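Local coordinates for protein ethanolamine kinase Pv091845 (Plasmodium vivax, PDB 2QG7) that probably phosphorylates ethanolamine, the first step in making phosphatidylethanolamine, at residues D[296-307]-D[344-356]. Sequence-based numbering, arbitrary orientation.
Sequences DLLSSNIINTVG and GDSISFIDFEYSC
An antiparallel β-hairpin, in which Ile302, Ile303 and Asn304 pair with Phe349, Ser348 and Ile347, joins 296-307 to 344-356; residues 308-343, which link them, are not modelled. Strand 302-304 is the middle of a three-stranded sheet, with 186-187 on its other flank. Ile303 and Ser348 form the hydrogen-bonded pair: Ile303 N reaches Ser348 O at 3.0 Å in an almost straight bond, and Ser348 N returns one to Ile303 O. Further bonds, Thr305 N to Ser346 O and Gly307 N to Gly344 O, carry the ladder past the strands to the loop ends.

On one face of the sheet, Leu297 CD1 sits over the centre of the Phe349 ring, 3.7 Å from its centroid, a CH-pi contact, while Ile302 CG2 meets the ring edge in plane. Ile302 CG2 also touches Ile347 CG2 at 3.8 Å; helices 190-194 and 196-210 cover this side. With CG anti to the backbone N (chi1 -178°), Asn304 swings its amide across to the other arm: ND2 bonds Asp345 OD1 at 2.9 Å on the anti side, 23° out of the carboxylate plane, and OD1 accepts a weak bond from Ser346 N. Tyr186 OH is a second partner of ND2. On the other face, Ile303 CD1 packs on Ile350 CD1 at 3.7 Å, their side chains crossing roughly at right angles.

Beyond the strands, Ile350 N bonds Asn301 O. Asn301 ND2 bonds Asp296 O at 2.8 Å, in the plane of both groups, tying the two ends of the loop together, and Asn301 OD1 lies 3.4 Å from Asp351 CB. With His294, this is the HxDxxxxN loop facing the Asp351-Phe352-Glu353 segment, consistent with the catalytic loop and DFG-like metal-binding motif of the protein-kinase-like fold.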
ATOM      1  N   ASP D 296       9.958  -8.652  17.361  1.00 43.87           N
ATOM      2  CA  ASP D 296       9.440  -9.011  16.052  1.00 44.02           C
ATOM      3  C   ASP D 296       8.286  -9.996  16.192  1.00 44.15           C
ATOM      4  O   ASP D 296       8.228 -11.075  15.589  1.00 43.82           O
ATOM      5  CB  ASP D 296      10.556  -9.557  15.148  1.00 44.18           C
ATOM      6  CG  ASP D 296      10.165  -9.545  13.694  1.00 46.86           C
ATOM      7  OD1 ASP D 296       9.247  -8.752  13.301  1.00 48.06           O
ATOM      8  OD2 ASP D 296      10.744 -10.357  12.939  1.00 50.01           O
ATOM      9  N   LEU D 297       7.337  -9.616  17.020  1.00 45.12           N
ATOM     10  CA  LEU D 297       6.295 -10.551  17.389  1.00 45.29           C
ATOM     11  C   LEU D 297       5.138 -10.495  16.411  1.00 45.32           C
ATOM     12  O   LEU D 297       3.999 -10.221  16.777  1.00 45.21           O
ATOM     13  CB  LEU D 297       5.877 -10.319  18.828  1.00 44.86           C
ATOM     14  CG  LEU D 297       5.430 -11.542  19.655  1.00 48.64           C
ATOM     15  CD1 LEU D 297       6.525 -12.620  19.860  1.00 44.14           C
ATOM     16  CD2 LEU D 297       4.861 -11.058  21.006  1.00 48.11           C
ATOM     17  N   LEU D 298       5.457 -10.751  15.147  1.00 45.83           N
ATOM     18  CA  LEU D 298       4.441 -10.963  14.106  1.00 45.64           C
ATOM     19  C   LEU D 298       3.867 -12.365  14.198  1.00 44.67           C
ATOM     20  O   LEU D 298       4.457 -13.233  14.810  1.00 44.06           O
ATOM     21  CB  LEU D 298       4.988 -10.670  12.690  1.00 45.83           C
ATOM     22  CG  LEU D 298       6.451 -10.905  12.289  1.00 47.43           C
ATOM     23  CD1 LEU D 298       6.697 -12.336  11.886  1.00 46.05           C
ATOM     24  CD2 LEU D 298       6.827  -9.998  11.141  1.00 46.61           C
ATOM     25  N   SER D 299       2.709 -12.569  13.580  1.00 44.86           N
ATOM     26  CA  SER D 299       1.927 -13.796  13.759  1.00 46.04           C
ATOM     27  C   SER D 299       2.617 -15.060  13.302  1.00 46.02           C
ATOM     28  O   SER D 299       2.405 -16.110  13.866  1.00 46.80           O
ATOM     29  CB  SER D 299       0.556 -13.694  13.087  1.00 46.09           C
ATOM     30  OG  SER D 299       0.720 -13.449  11.698  1.00 48.95           O
ATOM     31  N   SER D 300       3.448 -14.945  12.279  1.00 46.78           N
ATOM     32  CA  SER D 300       4.239 -16.059  11.753  1.00 46.43           C
ATOM     33  C   SER D 300       5.420 -16.420  12.645  1.00 45.86           C
ATOM     34  O   SER D 300       6.006 -17.467  12.475  1.00 45.79           O
ATOM     35  CB  SER D 300       4.698 -15.756  10.309  1.00 47.03           C
ATOM     36  OG  SER D 300       5.703 -14.756  10.296  1.00 47.43           O
ATOM     37  N   ASN D 301       5.750 -15.550  13.603  1.00 45.96           N
ATOM     38  CA  ASN D 301       6.700 -15.846  14.688  1.00 44.70           C
ATOM     39  C   ASN D 301       6.107 -16.488  15.954  1.00 44.67           C
ATOM     40  O   ASN D 301       6.810 -16.711  16.928  1.00 44.19           O
ATOM     41  CB  ASN D 301       7.498 -14.591  15.022  1.00 44.58           C
ATOM     42  CG  ASN D 301       8.659 -14.394  14.068  1.00 43.43           C
ATOM     43  OD1 ASN D 301       8.972 -15.310  13.339  1.00 44.43           O
ATOM     44  ND2 ASN D 301       9.279 -13.213  14.059  1.00 42.56           N
ATOM     45  N   ILE D 302       4.808 -16.797  15.912  1.00 45.37           N
ATOM     46  CA  ILE D 302       4.085 -17.398  17.022  1.00 45.89           C
ATOM     47  C   ILE D 302       3.519 -18.734  16.564  1.00 47.00           C
ATOM     48  O   ILE D 302       2.749 -18.794  15.645  1.00 46.32           O
ATOM     49  CB  ILE D 302       2.970 -16.462  17.549  1.00 45.49           C
ATOM     50  CG1 ILE D 302       3.531 -15.094  17.908  1.00 42.98           C
ATOM     51  CG2 ILE D 302       2.268 -17.060  18.769  1.00 46.92           C
ATOM     52  CD1 ILE D 302       2.477 -14.029  18.041  1.00 41.93           C
ATOM     53  N   ILE D 303       3.934 -19.802  17.234  1.00 49.31           N
ATOM     54  CA  ILE D 303       3.664 -21.191  16.823  1.00 50.47           C
ATOM     55  C   ILE D 303       2.699 -21.824  17.815  1.00 52.00           C
ATOM     56  O   ILE D 303       2.896 -21.736  19.030  1.00 52.20           O
ATOM     57  CB  ILE D 303       5.015 -22.018  16.779  1.00 50.58           C
ATOM     58  CG1 ILE D 303       6.116 -21.257  15.995  1.00 49.06           C
ATOM     59  CG2 ILE D 303       4.802 -23.469  16.301  1.00 49.61           C
ATOM     60  CD1 ILE D 303       5.865 -21.099  14.457  1.00 48.87           C
ATOM     61  N   ASN D 304       1.633 -22.426  17.300  1.00 53.56           N
ATOM     62  CA  ASN D 304       0.721 -23.179  18.135  1.00 55.14           C
ATOM     63  C   ASN D 304       1.028 -24.659  18.009  1.00 56.65           C
ATOM     64  O   ASN D 304       0.772 -25.248  16.964  1.00 57.04           O
ATOM     65  CB  ASN D 304      -0.733 -22.940  17.719  1.00 55.07           C
ATOM     66  CG  ASN D 304      -1.709 -23.664  18.606  1.00 53.62           C
ATOM     67  OD1 ASN D 304      -1.385 -24.009  19.734  1.00 56.47           O
ATOM     68  ND2 ASN D 304      -2.895 -23.888  18.117  1.00 51.48           N
ATOM     69  N   THR D 305       1.584 -25.257  19.062  1.00 59.09           N
ATOM     70  CA  THR D 305       1.869 -26.697  19.061  1.00 61.49           C
ATOM     71  C   THR D 305       0.790 -27.408  19.849  1.00 63.32           C
ATOM     72  O   THR D 305       0.815 -27.401  21.081  1.00 63.78           O
ATOM     73  CB  THR D 305       3.237 -27.027  19.650  1.00 61.37           C
ATOM     74  OG1 THR D 305       4.251 -26.217  19.014  1.00 61.00           O
ATOM     75  CG2 THR D 305       3.547 -28.529  19.442  1.00 62.22           C
ATOM     76  N   VAL D 306      -0.160 -28.004  19.128  1.00 65.44           N
ATOM     77  CA  VAL D 306      -1.351 -28.597  19.739  1.00 67.45           C
ATOM     78  C   VAL D 306      -0.998 -29.955  20.385  1.00 68.76           C
ATOM     79  O   VAL D 306      -0.487 -30.865  19.710  1.00 69.62           O
ATOM     80  CB  VAL D 306      -2.529 -28.723  18.723  1.00 67.61           C
ATOM     81  CG1 VAL D 306      -3.772 -29.338  19.396  1.00 69.19           C
ATOM     82  CG2 VAL D 306      -2.888 -27.369  18.144  1.00 66.29           C
ATOM     83  N   GLY D 307      -1.252 -30.062  21.693  1.00 69.46           N
ATOM     84  CA  GLY D 307      -0.906 -31.241  22.473  1.00 70.28           C
ATOM     85  C   GLY D 307      -0.430 -30.872  23.872  1.00 70.80           C
ATOM     86  O   GLY D 307       0.373 -31.597  24.478  1.00 71.08           O
ATOM     87  N   GLY D 344      -5.826 -29.145  23.044  1.00 61.74           N
ATOM     88  CA  GLY D 344      -5.258 -28.068  23.877  1.00 61.53           C
ATOM     89  C   GLY D 344      -4.140 -27.317  23.161  1.00 61.01           C
ATOM     90  O   GLY D 344      -3.133 -27.918  22.732  1.00 61.59           O
ATOM     91  N   ASP D 345      -4.320 -26.000  23.036  1.00 59.79           N
ATOM     92  CA  ASP D 345      -3.354 -25.120  22.373  1.00 58.20           C
ATOM     93  C   ASP D 345      -2.186 -24.782  23.279  1.00 57.19           C
ATOM     94  O   ASP D 345      -2.364 -24.532  24.478  1.00 58.05           O
ATOM     95  CB  ASP D 345      -4.029 -23.827  21.955  1.00 57.71           C
ATOM     96  CG  ASP D 345      -5.246 -24.060  21.103  1.00 58.32           C
ATOM     97  OD1 ASP D 345      -5.098 -24.438  19.922  1.00 57.77           O
ATOM     98  OD2 ASP D 345      -6.367 -23.859  21.619  1.00 61.44           O
ATOM     99  N   SER D 346      -0.993 -24.765  22.708  1.00 55.08           N
ATOM    100  CA  SER D 346       0.177 -24.350  23.455  1.00 53.36           C
ATOM    101  C   SER D 346       1.004 -23.399  22.576  1.00 51.86           C
ATOM    102  O   SER D 346       1.372 -23.764  21.467  1.00 51.39           O
ATOM    103  CB  SER D 346       1.006 -25.576  23.881  1.00 53.26           C
ATOM    104  OG  SER D 346       2.218 -25.176  24.521  1.00 53.03           O
ATOM    105  N   ILE D 347       1.306 -22.212  23.102  1.00 49.51           N
ATOM    106  CA  ILE D 347       1.950 -21.151  22.359  1.00 48.07           C
ATOM    107  C   ILE D 347       3.418 -20.962  22.721  1.00 47.89           C
ATOM    108  O   ILE D 347       3.760 -20.885  23.884  1.00 47.44           O
ATOM    109  CB  ILE D 347       1.161 -19.787  22.540  1.00 48.18           C
ATOM    110  CG1 ILE D 347      -0.177 -19.807  21.751  1.00 47.06           C
ATOM    111  CG2 ILE D 347       2.055 -18.534  22.268  1.00 46.31           C
ATOM    112  CD1 ILE D 347      -0.059 -20.011  20.234  1.00 45.95           C
ATOM    113  N   SER D 348       4.283 -20.876  21.706  1.00 47.35           N
ATOM    114  CA  SER D 348       5.666 -20.472  21.898  1.00 46.49           C
ATOM    115  C   SER D 348       6.136 -19.542  20.772  1.00 46.03           C
ATOM    116  O   SER D 348       5.537 -19.493  19.714  1.00 46.25           O
ATOM    117  CB  SER D 348       6.573 -21.690  22.021  1.00 46.51           C
ATOM    118  OG  SER D 348       6.487 -22.484  20.869  1.00 48.73           O
ATOM    119  N   PHE D 349       7.202 -18.792  21.031  1.00 45.07           N
ATOM    120  CA  PHE D 349       7.755 -17.867  20.069  1.00 44.31           C
ATOM    121  C   PHE D 349       9.019 -18.420  19.412  1.00 43.94           C
ATOM    122  O   PHE D 349       9.765 -19.179  20.019  1.00 44.07           O
ATOM    123  CB  PHE D 349       8.053 -16.505  20.731  1.00 43.39           C
ATOM    124  CG  PHE D 349       6.878 -15.926  21.480  1.00 41.80           C
ATOM    125  CD1 PHE D 349       5.576 -16.108  21.027  1.00 40.22           C
ATOM    126  CD2 PHE D 349       7.071 -15.177  22.644  1.00 40.65           C
ATOM    127  CE1 PHE D 349       4.501 -15.584  21.740  1.00 37.58           C
ATOM    128  CE2 PHE D 349       5.996 -14.647  23.308  1.00 35.01           C
ATOM    129  CZ  PHE D 349       4.731 -14.858  22.865  1.00 33.79           C
ATOM    130  N   ILE D 350       9.248 -17.998  18.173  1.00 44.25           N
ATOM    131  CA  ILE D 350      10.441 -18.350  17.374  1.00 43.99           C
ATOM    132  C   ILE D 350      11.045 -17.080  16.806  1.00 45.05           C
ATOM    133  O   ILE D 350      10.461 -16.005  16.880  1.00 45.81           O
ATOM    134  CB  ILE D 350      10.128 -19.373  16.169  1.00 44.52           C
ATOM    135  CG1 ILE D 350       9.038 -18.832  15.216  1.00 42.57           C
ATOM    136  CG2 ILE D 350       9.782 -20.785  16.664  1.00 40.02           C
ATOM    137  CD1 ILE D 350       9.106 -19.399  13.812  1.00 40.42           C
ATOM    138  N   ASP D 351      12.227 -17.215  16.242  1.00 46.75           N
ATOM    139  CA  ASP D 351      12.939 -16.150  15.556  1.00 48.58           C
ATOM    140  C   ASP D 351      13.272 -14.933  16.421  1.00 49.02           C
ATOM    141  O   ASP D 351      12.652 -13.861  16.329  1.00 49.98           O
ATOM    142  CB  ASP D 351      12.233 -15.796  14.245  1.00 49.34           C
ATOM    143  CG  ASP D 351      13.214 -15.394  13.148  1.00 54.86           C
ATOM    144  OD1 ASP D 351      14.418 -15.061  13.448  1.00 56.33           O
ATOM    145  OD2 ASP D 351      12.762 -15.388  11.967  1.00 60.69           O
ATOM    146  N   PHE D 352      14.296 -15.103  17.245  1.00 49.36           N
ATOM    147  CA  PHE D 352      14.718 -14.090  18.216  1.00 48.57           C
ATOM    148  C   PHE D 352      15.910 -13.300  17.710  1.00 48.94           C
ATOM    149  O   PHE D 352      16.787 -12.930  18.498  1.00 48.99           O
ATOM    150  CB  PHE D 352      15.097 -14.783  19.534  1.00 48.43           C
ATOM    151  CG  PHE D 352      13.963 -15.558  20.153  1.00 47.28           C
ATOM    152  CD1 PHE D 352      13.787 -16.908  19.863  1.00 48.16           C
ATOM    153  CD2 PHE D 352      13.073 -14.934  21.010  1.00 44.67           C
ATOM    154  CE1 PHE D 352      12.714 -17.622  20.427  1.00 47.94           C
ATOM    155  CE2 PHE D 352      12.023 -15.622  21.569  1.00 46.23           C
ATOM    156  CZ  PHE D 352      11.838 -16.972  21.270  1.00 47.09           C
ATOM    157  N   GLU D 353      15.944 -13.056  16.397  1.00 49.37           N
ATOM    158  CA  GLU D 353      17.042 -12.289  15.783  1.00 50.20           C
ATOM    159  C   GLU D 353      17.045 -10.809  16.138  1.00 49.22           C
ATOM    160  O   GLU D 353      18.073 -10.165  16.020  1.00 49.58           O
ATOM    161  CB  GLU D 353      17.118 -12.481  14.264  1.00 50.70           C
ATOM    162  CG  GLU D 353      15.857 -12.160  13.466  1.00 56.42           C
ATOM    163  CD  GLU D 353      15.987 -12.580  11.961  1.00 64.89           C
ATOM    164  OE1 GLU D 353      15.175 -12.111  11.075  1.00 66.10           O
ATOM    165  OE2 GLU D 353      16.914 -13.401  11.672  1.00 66.40           O
ATOM    166  N   TYR D 354      15.896 -10.280  16.577  1.00 47.96           N
ATOM    167  CA  TYR D 354      15.821  -8.878  16.984  1.00 47.22           C
ATOM    168  C   TYR D 354      15.789  -8.694  18.481  1.00 47.06           C
ATOM    169  O   TYR D 354      15.834  -7.567  18.953  1.00 47.79           O
ATOM    170  CB  TYR D 354      14.656  -8.154  16.310  1.00 45.87           C
ATOM    171  CG  TYR D 354      14.748  -8.194  14.809  1.00 44.09           C
ATOM    172  CD1 TYR D 354      14.030  -9.136  14.075  1.00 42.80           C
ATOM    173  CD2 TYR D 354      15.577  -7.313  14.122  1.00 41.10           C
ATOM    174  CE1 TYR D 354      14.120  -9.183  12.709  1.00 41.11           C
ATOM    175  CE2 TYR D 354      15.680  -7.360  12.758  1.00 40.74           C
ATOM    176  CZ  TYR D 354      14.949  -8.288  12.061  1.00 41.33           C
ATOM    177  OH  TYR D 354      15.060  -8.336  10.692  1.00 44.59           O
ATOM    178  N   SER D 355      15.738  -9.804  19.213  1.00 47.95           N
ATOM    179  CA  SER D 355      15.631  -9.804  20.677  1.00 48.38           C
ATOM    180  C   SER D 355      16.753  -9.099  21.387  1.00 48.04           C
ATOM    181  O   SER D 355      17.939  -9.381  21.172  1.00 48.50           O
ATOM    182  CB  SER D 355      15.488 -11.216  21.203  1.00 48.25           C
ATOM    183  OG  SER D 355      14.282 -11.756  20.715  1.00 51.07           O
ATOM    184  N   CYS D 356      16.355  -8.153  22.223  1.00 47.86           N
ATOM    185  CA  CYS D 356      17.289  -7.393  23.033  1.00 48.00           C
ATOM    186  C   CYS D 356      16.496  -6.648  24.076  1.00 47.41           C
ATOM    187  O   CYS D 356      15.256  -6.724  24.098  1.00 47.04           O
ATOM    188  CB  CYS D 356      18.122  -6.429  22.187  1.00 49.01           C
ATOM    189  SG  CYS D 356      17.133  -5.339  21.141  1.00 51.22           S
TER